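Local coordinates for oxidoreductase, 2OG-Fe(II) oxygenase family (Burkholderia pseudomallei, PDB 6N1F), which binds an iron ion and probably works as an oxidoreductase of the 2-oxoglutarate- and iron-dependent oxygenase family, at residues I152-D157 with A206-V211; E165-I170 with S221-Y226; G178-V183 with V192-Y197. All blocks are in the same frame, centred on the assembly; numbering follows the deposited sequence.

Interaction 1 of 3, residues I152-D157 with A206-V211; sequences IGMHLD and AHRHEV. With FE (Fe (III) ion), chain E.
An iron(III) ion is gripped by H155 NE2, D157 OD1 and H209 NE2, with a water as a fourth ligand; the shortest bonds, to D157 OD1 and H209 NE2, are 2.2 Å. This is the His-X-Asp...His facial triad of the 2-oxoglutarate oxygenases: imidazole nitrogens and a carboxylate suit the metal, as in this family, where the remaining sites generally take 2-oxoglutarate and oxygen. The two imidazole rings meet at the metal, planes 78° apart. H155 CG sits between its backbone N and carbonyl carbon (chi1 70°), and H209 adopts the same turn, which brings both rings to the iron. On the ring side away from the iron, H155 ND1 donates to G153 O at 3.0 Å, close to the ring plane, fixing the rotation of this imidazole. The backbones pair antiparallel: I152 N reaches V211 O at 3.0 Å, and H209 N reaches H155 O at 3.1 Å. Between these pairs the register slips by one residue, a beta bulge. M154, a selenomethionine, lays CG against R208 NH2 (3.2 Å), while the I152 and V211 side chains lie side by side. Strand 208-211 has strand 181-184 along its other edge, and F225 of strand 218-227 packs on D157.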
# COMPACT_ATOMS: atom_id res chain seq x y z
N ILE A 152 0.21 12.81 -4.83
CA ILE A 152 0.90 11.89 -5.71
C ILE A 152 0.18 11.94 -7.05
O ILE A 152 -0.93 11.41 -7.18
CB ILE A 152 0.92 10.45 -5.18
CG1 ILE A 152 1.49 10.41 -3.78
CG2 ILE A 152 1.74 9.59 -6.13
CD1 ILE A 152 2.92 10.81 -3.73
N GLY A 153 0.82 12.54 -8.04
CA GLY A 153 0.23 12.62 -9.36
C GLY A 153 0.06 11.24 -9.99
O GLY A 153 0.61 10.24 -9.54
N MSE A 154 -0.72 11.22 -11.05
CA MSE A 154 -1.04 10.01 -11.80
C MSE A 154 0.19 9.17 -12.18
O MSE A 154 1.17 9.71 -12.69
CB MSE A 154 -1.80 10.39 -13.07
CG MSE A 154 -2.49 9.23 -13.70
SE MSE A 154 -4.11 8.84 -12.71
CE MSE A 154 -5.28 10.08 -13.69
N HIS A 155 0.13 7.85 -11.96
CA HIS A 155 1.26 6.99 -12.32
C HIS A 155 0.83 5.53 -12.30
O HIS A 155 -0.27 5.18 -11.89
CB HIS A 155 2.44 7.20 -11.38
CG HIS A 155 2.20 6.68 -10.01
ND1 HIS A 155 1.45 7.36 -9.07
CD2 HIS A 155 2.58 5.52 -9.41
CE1 HIS A 155 1.39 6.65 -7.96
NE2 HIS A 155 2.08 5.54 -8.13
N LEU A 156 1.76 4.68 -12.74
CA LEU A 156 1.62 3.22 -12.73
C LEU A 156 2.74 2.62 -11.90
O LEU A 156 3.91 2.86 -12.19
CB LEU A 156 1.67 2.65 -14.15
CG LEU A 156 0.37 2.42 -14.91
CD1 LEU A 156 0.68 2.24 -16.40
CD2 LEU A 156 -0.35 1.20 -14.36
N ASP A 157 2.37 1.84 -10.88
CA ASP A 157 3.38 1.17 -10.07
C ASP A 157 4.21 0.22 -10.91
O ASP A 157 5.42 0.07 -10.67
CB ASP A 157 2.71 0.41 -8.92
CG ASP A 157 2.20 1.34 -7.83
OD1 ASP A 157 2.75 2.46 -7.71
OD2 ASP A 157 1.27 0.93 -7.10
N ALA A 206 -2.38 -2.87 -12.17
CA ALA A 206 -2.74 -2.71 -13.58
C ALA A 206 -3.38 -1.36 -13.88
O ALA A 206 -3.49 -1.00 -15.05
CB ALA A 206 -3.71 -3.82 -14.00
N HIS A 207 -3.82 -0.63 -12.86
CA HIS A 207 -4.55 0.61 -13.06
C HIS A 207 -3.72 1.79 -12.59
O HIS A 207 -3.08 1.73 -11.54
CB HIS A 207 -5.87 0.61 -12.30
CG HIS A 207 -6.81 -0.47 -12.72
ND1 HIS A 207 -7.30 -0.58 -14.00
CD2 HIS A 207 -7.34 -1.51 -12.03
CE1 HIS A 207 -8.09 -1.63 -14.08
NE2 HIS A 207 -8.13 -2.21 -12.90
N ARG A 208 -3.75 2.86 -13.39
CA ARG A 208 -3.20 4.13 -12.96
C ARG A 208 -3.91 4.58 -11.68
O ARG A 208 -5.10 4.32 -11.49
CB ARG A 208 -3.38 5.16 -14.08
CG ARG A 208 -2.63 4.83 -15.36
CD ARG A 208 -2.96 5.79 -16.51
NE ARG A 208 -2.41 7.15 -16.34
CZ ARG A 208 -1.14 7.48 -16.54
NH1 ARG A 208 -0.25 6.55 -16.89
NH2 ARG A 208 -0.73 8.73 -16.37
N HIS A 209 -3.16 5.24 -10.79
CA HIS A 209 -3.75 5.71 -9.54
C HIS A 209 -2.97 6.90 -9.00
O HIS A 209 -1.87 7.21 -9.47
CB HIS A 209 -3.82 4.61 -8.48
CG HIS A 209 -2.49 4.04 -8.12
ND1 HIS A 209 -2.10 2.77 -8.49
CD2 HIS A 209 -1.45 4.57 -7.43
CE1 HIS A 209 -0.88 2.55 -8.03
NE2 HIS A 209 -0.46 3.62 -7.39
N GLU A 210 -3.54 7.55 -7.99
CA GLU A 210 -3.01 8.80 -7.48
C GLU A 210 -3.56 9.04 -6.09
O GLU A 210 -4.60 8.51 -5.70
CB GLU A 210 -3.42 9.98 -8.38
CG GLU A 210 -4.89 10.31 -8.21
CD GLU A 210 -5.34 11.56 -8.97
OE1 GLU A 210 -4.53 12.50 -9.12
OE2 GLU A 210 -6.51 11.59 -9.41
N VAL A 211 -2.87 9.90 -5.36
CA VAL A 211 -3.36 10.41 -4.09
C VAL A 211 -3.64 11.89 -4.27
O VAL A 211 -2.76 12.64 -4.72
CB VAL A 211 -2.36 10.14 -2.95
CG1 VAL A 211 -2.92 10.63 -1.63
CG2 VAL A 211 -2.00 8.64 -2.88
FE FE E . 1.49 3.74 -6.47
O HOH W 1 0.90 5.41 -4.68

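Interaction 2 of 3, residues E165-I170 with S221-Y226; sequences EFSVVI and SLVYFY
S221 opens the pairing by setting its CB 3.7 Å from V169 CG1, a small residue that fits beside a branched one. At L222 the backbone pairs with I170 in both directions, I170 N to L222 O and L222 N to I170 O each 2.8 Å, and I170 CB and L222 CB are 4.1 Å apart. V223 faces V169 on the other side of the sheet; V223 CG2 touches V169 CG1 at 3.9 Å, and beta-branched valines suit extended strands. Y224 brings the chief side-chain contact: its CG, between the backbone N and the carbonyl carbon (chi1 53°), folds the ring back over V168, whose CB lies 3.7 Å from the Y224 ring centroid in a CH-pi contact, 18° off the normal. F225 turns to the iron side, with its CE1 3.9 Å from S167 OG; its ring also stacks on Y164. Y226 CE2, at the ring edge, lies 3.8 Å from V168 CG2, while the Y226 carbonyl takes E165 N and, weakly, F166 N, the mark of a classic beta bulge. This ladder meets part of the main chain's polar needs, flanking strands 200-204 and 137-147 the rest. The V168, I170, L222, Y224 and Y226 face is largely apolar: L222 and Y224 pack on helix 109-117, and Y226 meets F130 edge-to-face. The S167, V169, V223 and F225 face is mixed and turned to the iron.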
# COMPACT_ATOMS: atom_id res chain seq x y z
N GLU A 165 2.31 -7.11 -8.84
CA GLU A 165 0.92 -7.48 -9.12
C GLU A 165 -0.07 -6.76 -8.21
O GLU A 165 -1.18 -6.44 -8.64
CB GLU A 165 0.71 -8.97 -8.95
CG GLU A 165 1.11 -9.81 -10.11
CD GLU A 165 0.73 -11.24 -9.88
OE1 GLU A 165 1.61 -12.12 -9.98
OE2 GLU A 165 -0.46 -11.48 -9.55
N PHE A 166 0.28 -6.56 -6.96
CA PHE A 166 -0.64 -5.95 -6.02
C PHE A 166 0.14 -5.00 -5.15
O PHE A 166 1.35 -5.15 -4.94
CB PHE A 166 -1.37 -6.97 -5.14
CG PHE A 166 -2.25 -7.90 -5.91
CD1 PHE A 166 -3.50 -7.49 -6.36
CD2 PHE A 166 -1.84 -9.19 -6.17
CE1 PHE A 166 -4.31 -8.36 -7.06
CE2 PHE A 166 -2.64 -10.07 -6.88
CZ PHE A 166 -3.88 -9.65 -7.33
N SER A 167 -0.57 -4.01 -4.65
CA SER A 167 -0.07 -3.04 -3.72
C SER A 167 -0.95 -3.09 -2.48
O SER A 167 -2.16 -3.31 -2.58
CB SER A 167 -0.09 -1.64 -4.36
OG SER A 167 0.24 -0.65 -3.42
N VAL A 168 -0.35 -2.93 -1.30
CA VAL A 168 -1.06 -2.90 -0.03
C VAL A 168 -0.68 -1.61 0.68
O VAL A 168 0.50 -1.24 0.72
CB VAL A 168 -0.75 -4.12 0.86
CG1 VAL A 168 -1.53 -4.03 2.13
CG2 VAL A 168 -1.09 -5.39 0.12
N VAL A 169 -1.68 -0.93 1.24
CA VAL A 169 -1.47 0.36 1.90
C VAL A 169 -2.22 0.36 3.21
O VAL A 169 -3.44 0.22 3.23
CB VAL A 169 -1.96 1.53 1.03
CG1 VAL A 169 -1.59 2.82 1.70
CG2 VAL A 169 -1.34 1.43 -0.33
N ILE A 170 -1.48 0.56 4.30
CA ILE A 170 -2.03 0.62 5.64
C ILE A 170 -2.04 2.07 6.07
O ILE A 170 -1.00 2.73 6.02
CB ILE A 170 -1.20 -0.21 6.62
CG1 ILE A 170 -0.99 -1.61 6.07
CG2 ILE A 170 -1.86 -0.25 8.00
CD1 ILE A 170 -0.16 -2.47 7.00
N SER A 221 1.20 6.56 5.68
CA SER A 221 0.73 5.27 5.21
C SER A 221 1.91 4.33 5.01
O SER A 221 2.98 4.75 4.55
CB SER A 221 -0.07 5.41 3.91
OG SER A 221 0.71 5.99 2.88
N LEU A 222 1.71 3.06 5.35
CA LEU A 222 2.67 2.00 5.04
C LEU A 222 2.29 1.38 3.70
O LEU A 222 1.18 0.84 3.56
CB LEU A 222 2.69 0.94 6.15
CG LEU A 222 3.87 -0.01 6.22
CD1 LEU A 222 3.79 -0.78 7.52
CD2 LEU A 222 3.91 -0.97 5.07
N VAL A 223 3.21 1.40 2.75
CA VAL A 223 2.95 0.96 1.38
C VAL A 223 3.90 -0.20 1.07
O VAL A 223 5.10 -0.10 1.33
CB VAL A 223 3.13 2.11 0.38
CG1 VAL A 223 2.98 1.61 -1.03
CG2 VAL A 223 2.14 3.22 0.66
N TYR A 224 3.37 -1.28 0.52
CA TYR A 224 4.26 -2.34 0.06
C TYR A 224 3.69 -3.03 -1.17
O TYR A 224 2.50 -2.91 -1.48
CB TYR A 224 4.58 -3.38 1.16
CG TYR A 224 3.44 -4.06 1.91
CD1 TYR A 224 3.18 -5.41 1.74
CD2 TYR A 224 2.69 -3.36 2.86
CE1 TYR A 224 2.16 -6.06 2.47
CE2 TYR A 224 1.67 -3.99 3.58
CZ TYR A 224 1.41 -5.33 3.38
OH TYR A 224 0.40 -5.92 4.10
N PHE A 225 4.56 -3.78 -1.84
CA PHE A 225 4.29 -4.30 -3.17
C PHE A 225 4.58 -5.79 -3.23
O PHE A 225 5.60 -6.26 -2.71
CB PHE A 225 5.13 -3.54 -4.21
CG PHE A 225 4.86 -2.06 -4.23
CD1 PHE A 225 3.93 -1.52 -5.10
CD2 PHE A 225 5.52 -1.21 -3.35
CE1 PHE A 225 3.67 -0.17 -5.11
CE2 PHE A 225 5.26 0.14 -3.36
CZ PHE A 225 4.34 0.67 -4.24
N TYR A 226 3.67 -6.53 -3.85
CA TYR A 226 3.71 -7.98 -3.93
C TYR A 226 3.99 -8.41 -5.37
O TYR A 226 3.39 -7.89 -6.31
CB TYR A 226 2.38 -8.60 -3.48
CG TYR A 226 2.20 -8.88 -2.01
CD1 TYR A 226 2.93 -9.89 -1.38
CD2 TYR A 226 1.27 -8.19 -1.25
CE1 TYR A 226 2.75 -10.18 -0.04
CE2 TYR A 226 1.09 -8.47 0.10
CZ TYR A 226 1.83 -9.47 0.70
OH TYR A 226 1.67 -9.77 2.03

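Interaction 3 of 3, residues G178-V183 with V192-Y197; sequences GGEFVV and VFAPAY
The backbone bonds between F181 and F193 hold the two segments together. F181 N donates to F193 O, and F193 N returns the bond to F181 O, both at 2.9 Å; N-H...O angles of 144° and 146° leave the pair somewhat bent. E180 CA adds a weaker C-H contact to F193 O at 3.5 Å. F193 CB lies 3.6 Å from F181 O, and that oxygen sits at the edge of the F193 ring. Apolar contacts flank this pair. F181 and F193 project on the same side of the sheet, their rings meeting loosely with F181 CD2 and F193 CD2 4.4 Å apart. V182 and V192 share the other side, where V182 CG2 and V192 CG2 meet at 4.3 Å. Glutamate contributes its aliphatic part: E180 CB rests 3.9 Å from V192 CG1, and the chain bends at chi2 (88°), which carries the carboxylate off toward R215, a long and weak ion pair. Before it, G178 and G179 take positive phi angles that a residue without a side chain adopts easily, and R219 NE hydrogen-bonds to G179 O. Strands 181-184 and 191-193 thus form an antiparallel beta hairpin in the four-stranded sheet of the double-stranded beta-helix typical of the 2OG-Fe(II) oxygenases, F181 reaching the ring of the iron ligand H209, F193 packing on F29 and strand 48-51.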
# COMPACT_ATOMS: atom_id res chain seq x y z
N GLY A 178 -8.76 15.58 2.82
CA GLY A 178 -8.29 15.27 1.48
C GLY A 178 -7.53 13.95 1.45
O GLY A 178 -7.82 13.01 2.20
N GLY A 179 -6.53 13.88 0.58
CA GLY A 179 -5.67 12.71 0.53
C GLY A 179 -6.34 11.43 0.06
O GLY A 179 -5.94 10.33 0.47
N GLU A 180 -7.35 11.54 -0.80
CA GLU A 180 -8.01 10.35 -1.30
C GLU A 180 -7.09 9.55 -2.23
O GLU A 180 -6.33 10.10 -3.03
CB GLU A 180 -9.31 10.69 -2.01
CG GLU A 180 -10.36 11.35 -1.13
CD GLU A 180 -10.22 12.85 -1.10
OE1 GLU A 180 -9.20 13.34 -1.64
OE2 GLU A 180 -11.11 13.54 -0.54
N PHE A 181 -7.17 8.24 -2.10
CA PHE A 181 -6.52 7.34 -3.03
C PHE A 181 -7.49 7.11 -4.19
O PHE A 181 -8.58 6.58 -3.98
CB PHE A 181 -6.16 6.04 -2.31
CG PHE A 181 -5.51 5.05 -3.17
CD1 PHE A 181 -4.17 5.17 -3.48
CD2 PHE A 181 -6.24 4.00 -3.71
CE1 PHE A 181 -3.56 4.26 -4.32
CE2 PHE A 181 -5.63 3.08 -4.53
CZ PHE A 181 -4.29 3.21 -4.84
N VAL A 182 -7.10 7.54 -5.40
CA VAL A 182 -7.98 7.48 -6.56
C VAL A 182 -7.37 6.58 -7.62
O VAL A 182 -6.24 6.82 -8.06
CB VAL A 182 -8.26 8.87 -7.13
CG1 VAL A 182 -9.26 8.76 -8.25
CG2 VAL A 182 -8.76 9.79 -6.03
N VAL A 183 -8.15 5.59 -8.07
CA VAL A 183 -7.79 4.69 -9.16
C VAL A 183 -8.55 5.08 -10.41
O VAL A 183 -9.76 5.36 -10.35
CB VAL A 183 -8.09 3.22 -8.79
CG1 VAL A 183 -7.63 2.28 -9.89
CG2 VAL A 183 -7.48 2.86 -7.45
N VAL A 192 -12.82 6.30 -5.96
CA VAL A 192 -12.30 7.19 -4.93
C VAL A 192 -12.39 6.49 -3.58
O VAL A 192 -13.47 6.03 -3.18
CB VAL A 192 -13.06 8.52 -4.89
CG1 VAL A 192 -12.52 9.42 -3.77
CG2 VAL A 192 -12.98 9.21 -6.22
N PHE A 193 -11.27 6.45 -2.85
CA PHE A 193 -11.20 5.82 -1.53
C PHE A 193 -10.65 6.83 -0.55
O PHE A 193 -9.52 7.30 -0.71
CB PHE A 193 -10.31 4.57 -1.55
CG PHE A 193 -10.82 3.48 -2.44
CD1 PHE A 193 -11.51 2.41 -1.92
CD2 PHE A 193 -10.60 3.54 -3.81
CE1 PHE A 193 -11.98 1.41 -2.75
CE2 PHE A 193 -11.06 2.56 -4.64
CZ PHE A 193 -11.76 1.49 -4.11
N ALA A 194 -11.45 7.15 0.47
CA ALA A 194 -11.04 7.99 1.59
C ALA A 194 -10.64 7.09 2.76
O ALA A 194 -11.52 6.43 3.33
CB ALA A 194 -12.17 8.92 2.00
N PRO A 195 -9.39 7.02 3.13
CA PRO A 195 -9.00 6.02 4.12
C PRO A 195 -8.94 6.63 5.50
O PRO A 195 -8.64 7.82 5.65
CB PRO A 195 -7.62 5.57 3.64
CG PRO A 195 -7.04 6.84 3.08
CD PRO A 195 -8.21 7.68 2.54
N ALA A 196 -9.25 5.84 6.52
CA ALA A 196 -9.12 6.27 7.90
C ALA A 196 -8.03 5.44 8.57
O ALA A 196 -7.50 4.48 8.00
CB ALA A 196 -10.46 6.13 8.64
N TYR A 197 -7.68 5.84 9.78
CA TYR A 197 -6.68 5.11 10.54
C TYR A 197 -7.05 3.64 10.61
O TYR A 197 -8.20 3.28 10.88
CB TYR A 197 -6.56 5.66 11.97
CG TYR A 197 -5.53 4.89 12.77
CD1 TYR A 197 -4.18 5.13 12.58
CD2 TYR A 197 -5.91 3.90 13.67
CE1 TYR A 197 -3.24 4.43 13.29
CE2 TYR A 197 -4.96 3.20 14.39
CZ TYR A 197 -3.63 3.47 14.19
OH TYR A 197 -2.68 2.77 14.89

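Interaction 2 lies at the centre of the chain, a buried, regular pairing inside the large antiparallel sheet, and is mostly apolar apart from its backbone bonds. Interactions 1 and 3 sit about 12 Å from that centre and both reach the four-stranded sheet, where strands 208-211 and 181-184 are neighbours: V182 N probably bonds to E210 O at 2.7 Å. Interaction 1 is only partly buried, with metal ligands on one face and M154 and R208 exposed to solvent, whereas interaction 3 is a buried hairpin contact, mostly apolar, with E180 giving its aliphatic part. The sheets meet at the iron, where interactions 1 and 2 touch. Interaction 3 is nested in the chain loops closed by the other two.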